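Local atomic coordinates of geranylgeranyl pyrophosphate synthetase (Pyrococcus horikoshii, PDB entry 1WY0), a protein that probably catalyses the chain-elongating condensation of isopentenyl pyrophosphate with allylic diphosphates to make geranylgeranyl pyrophosphate, as trans-polyprenyl synthases do. Residues A[36-41]-A[115-120]; A[260-265]-A[291-296]. All coordinates share one frame; numbering follows the deposited sequence.

Contact 1 (A[36-41]-A[115-120])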
loop_
_atom_site.group_PDB
_atom_site.type_symbol
_atom_site.label_atom_id
_atom_site.label_comp_id
_atom_site.label_asym_id
_atom_site.label_seq_id
_atom_site.Cartn_x
_atom_site.Cartn_y
_atom_site.Cartn_z
ATOM N N GLU A 36 12.753 7.698 -7.559
ATOM C CA GLU A 36 13.708 8.354 -6.673
ATOM C C GLU A 36 13.061 8.677 -5.327
ATOM O O GLU A 36 13.683 8.643 -4.273
ATOM C CB GLU A 36 14.189 9.638 -7.347
ATOM C CG GLU A 36 15.696 9.628 -7.601
ATOM C CD GLU A 36 16.398 8.977 -6.431
ATOM O OE1 GLU A 36 16.074 9.303 -5.299
ATOM O OE2 GLU A 36 17.273 8.145 -6.665
ATOM N N ALA A 37 11.766 9.035 -5.400
ATOM C CA ALA A 37 11.012 9.247 -4.174
ATOM C C ALA A 37 10.960 7.966 -3.340
ATOM O O ALA A 37 11.197 7.964 -2.139
ATOM C CB ALA A 37 9.594 9.674 -4.556
ATOM N N ALA A 38 10.729 6.856 -4.038
ATOM C CA ALA A 38 10.756 5.524 -3.427
ATOM C C ALA A 38 12.153 5.132 -2.925
ATOM O O ALA A 38 12.293 4.481 -1.885
ATOM C CB ALA A 38 10.266 4.485 -4.428
ATOM N N ARG A 39 13.181 5.516 -3.674
ATOM C CA ARG A 39 14.563 5.218 -3.311
ATOM C C ARG A 39 15.109 6.095 -2.191
ATOM O O ARG A 39 16.069 5.721 -1.525
ATOM C CB ARG A 39 15.475 5.377 -4.536
ATOM C CG ARG A 39 15.514 4.171 -5.462
ATOM C CD ARG A 39 15.975 4.571 -6.870
ATOM N NE ARG A 39 17.330 5.111 -6.886
ATOM C CZ ARG A 39 18.426 4.390 -7.101
ATOM N NH1 ARG A 39 18.335 3.089 -7.328
ATOM N NH2 ARG A 39 19.618 4.971 -7.071
ATOM N N HIS A 40 14.500 7.256 -1.975
ATOM C CA HIS A 40 14.986 8.188 -0.966
ATOM C C HIS A 40 15.318 7.603 0.416
ATOM O O HIS A 40 16.439 7.766 0.907
ATOM C CB HIS A 40 14.006 9.357 -0.815
ATOM C CG HIS A 40 14.538 10.476 0.029
ATOM N ND1 HIS A 40 15.637 11.222 -0.334
ATOM C CD2 HIS A 40 14.146 10.951 1.234
ATOM C CE1 HIS A 40 15.902 12.106 0.611
ATOM N NE2 HIS A 40 15.011 11.963 1.574
ATOM N N TYR A 41 14.372 6.929 1.065
ATOM C CA TYR A 41 14.702 6.387 2.384
ATOM C C TYR A 41 15.686 5.222 2.322
ATOM O O TYR A 41 16.611 5.153 3.126
ATOM C CB TYR A 41 13.439 5.990 3.152
ATOM C CG TYR A 41 12.671 7.180 3.706
ATOM C CD1 TYR A 41 13.219 8.464 3.688
ATOM C CD2 TYR A 41 11.402 7.015 4.253
ATOM C CE1 TYR A 41 12.521 9.550 4.197
ATOM C CE2 TYR A 41 10.696 8.089 4.766
ATOM C CZ TYR A 41 11.253 9.356 4.738
ATOM O OH TYR A 41 10.537 10.421 5.248
ATOM N N ASP A 115 3.281 3.309 -1.726
ATOM C CA ASP A 115 2.545 2.234 -2.397
ATOM C C ASP A 115 3.462 1.374 -3.252
ATOM O O ASP A 115 3.336 0.150 -3.279
ATOM C CB ASP A 115 1.428 2.794 -3.302
ATOM C CG ASP A 115 0.271 3.369 -2.504
ATOM O OD1 ASP A 115 0.227 3.117 -1.265
ATOM O OD2 ASP A 115 -0.588 4.049 -3.115
ATOM N N LEU A 116 4.363 2.019 -3.973
ATOM C CA LEU A 116 5.285 1.298 -4.834
ATOM C C LEU A 116 6.192 0.421 -3.982
ATOM O O LEU A 116 6.463 -0.725 -4.317
ATOM C CB LEU A 116 6.150 2.262 -5.653
ATOM C CG LEU A 116 7.180 1.445 -6.456
ATOM C CD1 LEU A 116 6.437 0.597 -7.473
ATOM C CD2 LEU A 116 8.178 2.339 -7.131
ATOM N N LEU A 117 6.690 0.983 -2.897
ATOM C CA LEU A 117 7.545 0.235 -1.988
ATOM C C LEU A 117 6.820 -0.999 -1.447
ATOM O O LEU A 117 7.416 -2.067 -1.351
ATOM C CB LEU A 117 7.994 1.132 -0.829
ATOM C CG LEU A 117 9.186 2.040 -1.127
ATOM C CD1 LEU A 117 9.383 3.040 0.022
ATOM C CD2 LEU A 117 10.440 1.182 -1.338
ATOM N N PHE A 118 5.544 -0.850 -1.097
ATOM C CA PHE A 118 4.752 -1.973 -0.555
ATOM C C PHE A 118 4.576 -3.053 -1.631
ATOM O O PHE A 118 4.758 -4.244 -1.374
ATOM C CB PHE A 118 3.367 -1.490 -0.078
ATOM C CG PHE A 118 2.663 -2.463 0.848
ATOM C CD1 PHE A 118 3.384 -3.352 1.610
ATOM C CD2 PHE A 118 1.278 -2.483 0.958
ATOM C CE1 PHE A 118 2.758 -4.246 2.466
ATOM C CE2 PHE A 118 0.636 -3.392 1.830
ATOM C CZ PHE A 118 1.389 -4.266 2.578
ATOM N N SER A 119 4.205 -2.622 -2.825
ATOM C CA SER A 119 4.033 -3.511 -3.959
ATOM C C SER A 119 5.350 -4.258 -4.245
ATOM O O SER A 119 5.347 -5.447 -4.564
ATOM C CB SER A 119 3.632 -2.685 -5.185
ATOM O OG SER A 119 3.491 -3.500 -6.336
ATOM N N LYS A 120 6.478 -3.561 -4.133
ATOM C CA LYS A 120 7.684 -4.305 -4.488
ATOM C C LYS A 120 8.118 -5.269 -3.376
ATOM O O LYS A 120 8.763 -6.282 -3.611
ATOM C CB LYS A 120 8.800 -3.298 -4.770
ATOM C CG LYS A 120 8.514 -2.446 -6.008
ATOM C CD LYS A 120 9.344 -2.881 -7.217
ATOM C CE LYS A 120 8.978 -2.110 -8.489
ATOM N NZ LYS A 120 9.598 -2.748 -9.648
#
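Ala38 meets two consecutive leucines, Leu116 and Leu117, where helix 32-40 packs on helix 107-126, and every cross-contact between the two segments is apolar or involves a carbonyl oxygen touched by methyl groups. The methyl CB of Ala38 points at the other helix and lies 4.0 Å from CD2 of Leu116 and 4.2 Å from CG of Leu117. A residue this small suits the spot, because the CA atoms of Ala38 and Leu117 are just 6.4 Å apart. The two leucines differ in their first torsion: Leu116, with CG anti to the backbone N (chi1 175°), brings CD2 to the Ala38 methyl, whereas Leu117, with CG beside its N, reaches past that methyl to the backbone, where its CD1 and its CD2 each sit 3.8 Å from the carbonyl O of Ala38.

The enzyme belongs to the polyprenyl synthetase family, whose all-helical fold surrounds a central reaction cavity, and this contact binds an early helix to one of the long helices of that bundle. Leu116 also packs on Leu34 and Tyr35, Leu117 on Tyr81 of helix 69-90. Tyr81 and Cys150 belong to the mercury site seen in the crystal. Helix 107-126 also faces the second subunit, where Ser119 OG hydrogen-bonds to Asn147 of that neighbouring chain.

The salt bridge here lies within helix 32-40. Arg39, whose CB points away from the leucines, sends NE to OE2 of Glu36 at 3.0 Å with an N-H...O angle of 166°; its NH1 also hydrogen-bonds to Ile26 O. The carboxylate oxygen lies in the guanidinium plane, yet the donor meets it from above the carboxylate plane. Three residues apart on a helix, the oppositely charged pair can close this bridge over the partly exposed side, leaving the buried side to alanine.

Contact 2 (A[260-265]-A[291-296])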
loop_
_atom_site.group_PDB
_atom_site.type_symbol
_atom_site.label_atom_id
_atom_site.label_comp_id
_atom_site.label_asym_id
_atom_site.label_seq_id
_atom_site.Cartn_x
_atom_site.Cartn_y
_atom_site.Cartn_z
ATOM N N GLN A 260 -3.091 17.121 35.525
ATOM C CA GLN A 260 -3.594 18.350 34.906
ATOM C C GLN A 260 -2.478 19.332 34.562
ATOM O O GLN A 260 -2.531 20.014 33.548
ATOM C CB GLN A 260 -4.602 19.040 35.829
ATOM C CG GLN A 260 -5.782 18.166 36.224
ATOM C CD GLN A 260 -6.495 17.587 35.020
ATOM O OE1 GLN A 260 -6.989 18.325 34.164
ATOM N NE2 GLN A 260 -6.552 16.259 34.946
ATOM N N ARG A 261 -1.474 19.417 35.422
ATOM C CA ARG A 261 -0.362 20.304 35.095
ATOM C C ARG A 261 0.471 19.737 33.937
ATOM O O ARG A 261 0.910 20.432 33.026
ATOM C CB ARG A 261 0.493 20.445 36.355
ATOM C CG ARG A 261 1.698 21.363 36.159
ATOM C CD ARG A 261 1.326 22.666 35.449
ATOM N NE ARG A 261 2.477 23.572 35.408
ATOM C CZ ARG A 261 2.415 24.613 34.564
ATOM N NH1 ARG A 261 1.338 24.800 33.821
ATOM N NH2 ARG A 261 3.457 25.438 34.460
ATOM N N PHE A 262 0.702 18.416 34.015
ATOM C CA PHE A 262 1.431 17.744 32.949
ATOM C C PHE A 262 0.755 17.955 31.589
ATOM O O PHE A 262 1.390 18.091 30.551
ATOM C CB PHE A 262 1.454 16.255 33.290
ATOM C CG PHE A 262 2.252 15.514 32.259
ATOM C CD1 PHE A 262 3.640 15.570 32.298
ATOM C CD2 PHE A 262 1.607 14.718 31.329
ATOM C CE1 PHE A 262 4.384 14.815 31.404
ATOM C CE2 PHE A 262 2.360 13.963 30.437
ATOM C CZ PHE A 262 3.748 14.008 30.471
ATOM N N LEU A 263 -0.593 17.940 31.618
ATOM C CA LEU A 263 -1.337 18.066 30.369
ATOM C C LEU A 263 -1.249 19.473 29.773
ATOM O O LEU A 263 -1.328 19.677 28.568
ATOM C CB LEU A 263 -2.795 17.687 30.633
ATOM C CG LEU A 263 -3.063 16.202 30.378
ATOM C CD1 LEU A 263 -4.551 15.856 30.457
ATOM C CD2 LEU A 263 -2.590 15.740 29.000
ATOM N N LYS A 264 -1.127 20.476 30.657
ATOM C CA LYS A 264 -0.928 21.823 30.147
ATOM C C LYS A 264 0.357 21.900 29.316
ATOM O O LYS A 264 0.398 22.443 28.219
ATOM C CB LYS A 264 -0.851 22.785 31.329
ATOM C CG LYS A 264 -2.233 23.265 31.780
ATOM C CD LYS A 264 -2.159 24.556 32.591
ATOM C CE LYS A 264 -2.333 24.306 34.092
ATOM N NZ LYS A 264 -1.669 25.366 34.844
ATOM N N ILE A 265 1.438 21.341 29.897
ATOM C CA ILE A 265 2.744 21.453 29.252
ATOM C C ILE A 265 3.117 20.205 28.445
ATOM O O ILE A 265 4.283 19.870 28.275
ATOM C CB ILE A 265 3.794 21.689 30.340
ATOM C CG1 ILE A 265 3.754 20.550 31.361
ATOM C CG2 ILE A 265 3.493 23.002 31.084
ATOM C CD1 ILE A 265 4.732 20.769 32.513
ATOM N N ILE A 291 9.317 16.352 32.721
ATOM C CA ILE A 291 10.133 15.177 32.964
ATOM C C ILE A 291 10.201 14.916 34.468
ATOM O O ILE A 291 10.252 13.767 34.908
ATOM C CB ILE A 291 11.543 15.360 32.380
ATOM C CG1 ILE A 291 11.443 15.345 30.852
ATOM C CG2 ILE A 291 12.479 14.279 32.894
ATOM C CD1 ILE A 291 12.750 15.564 30.119
ATOM N N ASP A 292 10.175 15.988 35.256
ATOM C CA ASP A 292 10.210 15.851 36.705
ATOM C C ASP A 292 8.930 15.184 37.206
ATOM O O ASP A 292 8.954 14.387 38.147
ATOM C CB ASP A 292 10.371 17.218 37.371
ATOM C CG ASP A 292 11.788 17.746 37.275
ATOM O OD1 ASP A 292 12.717 16.927 37.085
ATOM O OD2 ASP A 292 11.973 18.976 37.405
ATOM N N LEU A 293 7.812 15.524 36.577
ATOM C CA LEU A 293 6.532 14.944 36.950
ATOM C C LEU A 293 6.559 13.447 36.689
ATOM O O LEU A 293 6.005 12.675 37.456
ATOM C CB LEU A 293 5.398 15.594 36.156
ATOM C CG LEU A 293 4.874 16.888 36.767
ATOM C CD1 LEU A 293 3.768 17.469 35.904
ATOM C CD2 LEU A 293 4.362 16.600 38.167
ATOM N N LEU A 294 7.221 13.048 35.610
ATOM C CA LEU A 294 7.335 11.645 35.237
ATOM C C LEU A 294 8.230 10.850 36.195
ATOM O O LEU A 294 7.948 9.689 36.509
ATOM C CB LEU A 294 7.898 11.531 33.816
ATOM C CG LEU A 294 7.078 12.137 32.672
ATOM C CD1 LEU A 294 7.825 11.952 31.368
ATOM C CD2 LEU A 294 5.706 11.473 32.607
ATOM N N LYS A 295 9.312 11.476 36.647
ATOM C CA LYS A 295 10.254 10.812 37.547
ATOM C C LYS A 295 9.641 10.612 38.935
ATOM O O LYS A 295 9.904 9.652 39.647
ATOM C CB LYS A 295 11.491 11.702 37.679
ATOM C CG LYS A 295 12.419 11.630 36.470
ATOM C CD LYS A 295 13.618 12.563 36.642
ATOM C CE LYS A 295 14.608 12.491 35.473
ATOM N NZ LYS A 295 15.776 13.326 35.761
ATOM N N LYS A 296 8.826 11.611 39.321
ATOM C CA LYS A 296 8.130 11.545 40.600
ATOM C C LYS A 296 7.441 10.194 40.803
ATOM O O LYS A 296 7.362 9.668 41.904
ATOM C CB LYS A 296 7.089 12.663 40.606
ATOM C CG LYS A 296 6.343 12.798 41.939
ATOM C CD LYS A 296 5.517 14.088 41.987
ATOM C CE LYS A 296 4.553 14.166 43.181
ATOM N NZ LYS A 296 3.697 15.349 43.051
#
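The CA atoms of Phe262 and Leu293 are the nearest pair, 7.1 Å apart, between two short helical segments whose axes come within 10.4 Å and run roughly antiparallel, at 147°. The Phe262 and Leu293 side chains pass antiparallel, side by side, and CD1 of Leu293 settles 3.7 Å from CB of the phenylalanine, at the ring's edge and near its plane. That same methyl also lies 4.4 Å from CG of Arg261. The Phe262 ring swings away from its own backbone N (chi1 -177°) and extends to Leu294, whose side chain lies roughly perpendicular to it and brings CD2 to 3.8 Å from CE1. Branched leucines suit these places because each presents a methyl to a different part of Phe262, CD1 of Leu293 to its CB and ring edge, CD2 of Leu294 to CE1 and CZ.

Helices 256-264 and 283-296 pack against each other far from the centre of the chain, linked by a connection that is partly unmodelled. Phe250 and Phe251 of helix 245-253 and Phe266 also meet the Phe262 ring, making an aromatic cluster there. Replacing Phe262 by an alanine is likely to leave CD2 of Leu294 without the ring it packs on and Phe250, Phe251 and Phe266 without their common partner. Toward solvent, Arg261 turns its charged end to a salt bridge with Glu289, and the exposed Lys296 forms one with Asp258.

How the contacts relate
Contact 1 and contact 2 share no helix: their centres lie 40 Å apart, their nearest atoms about 25 Å, and the first closes along the chain before the second opens. All the touching residues of contact 1 are buried, in a region that also borders the second subunit; contact 2 is partly buried, further from the chain centre, and touches no other protein chain. Neither has a hydrogen bond across its two segments, and both rest on apolar side chains, but the means differ. A small residue permits a close approach at 36-41 with 115-120, whereas larger side chains, a phenylalanine and two leucines, fill the wider separation at 260-265 with 291-296, where salt bridges link the two helices toward solvent.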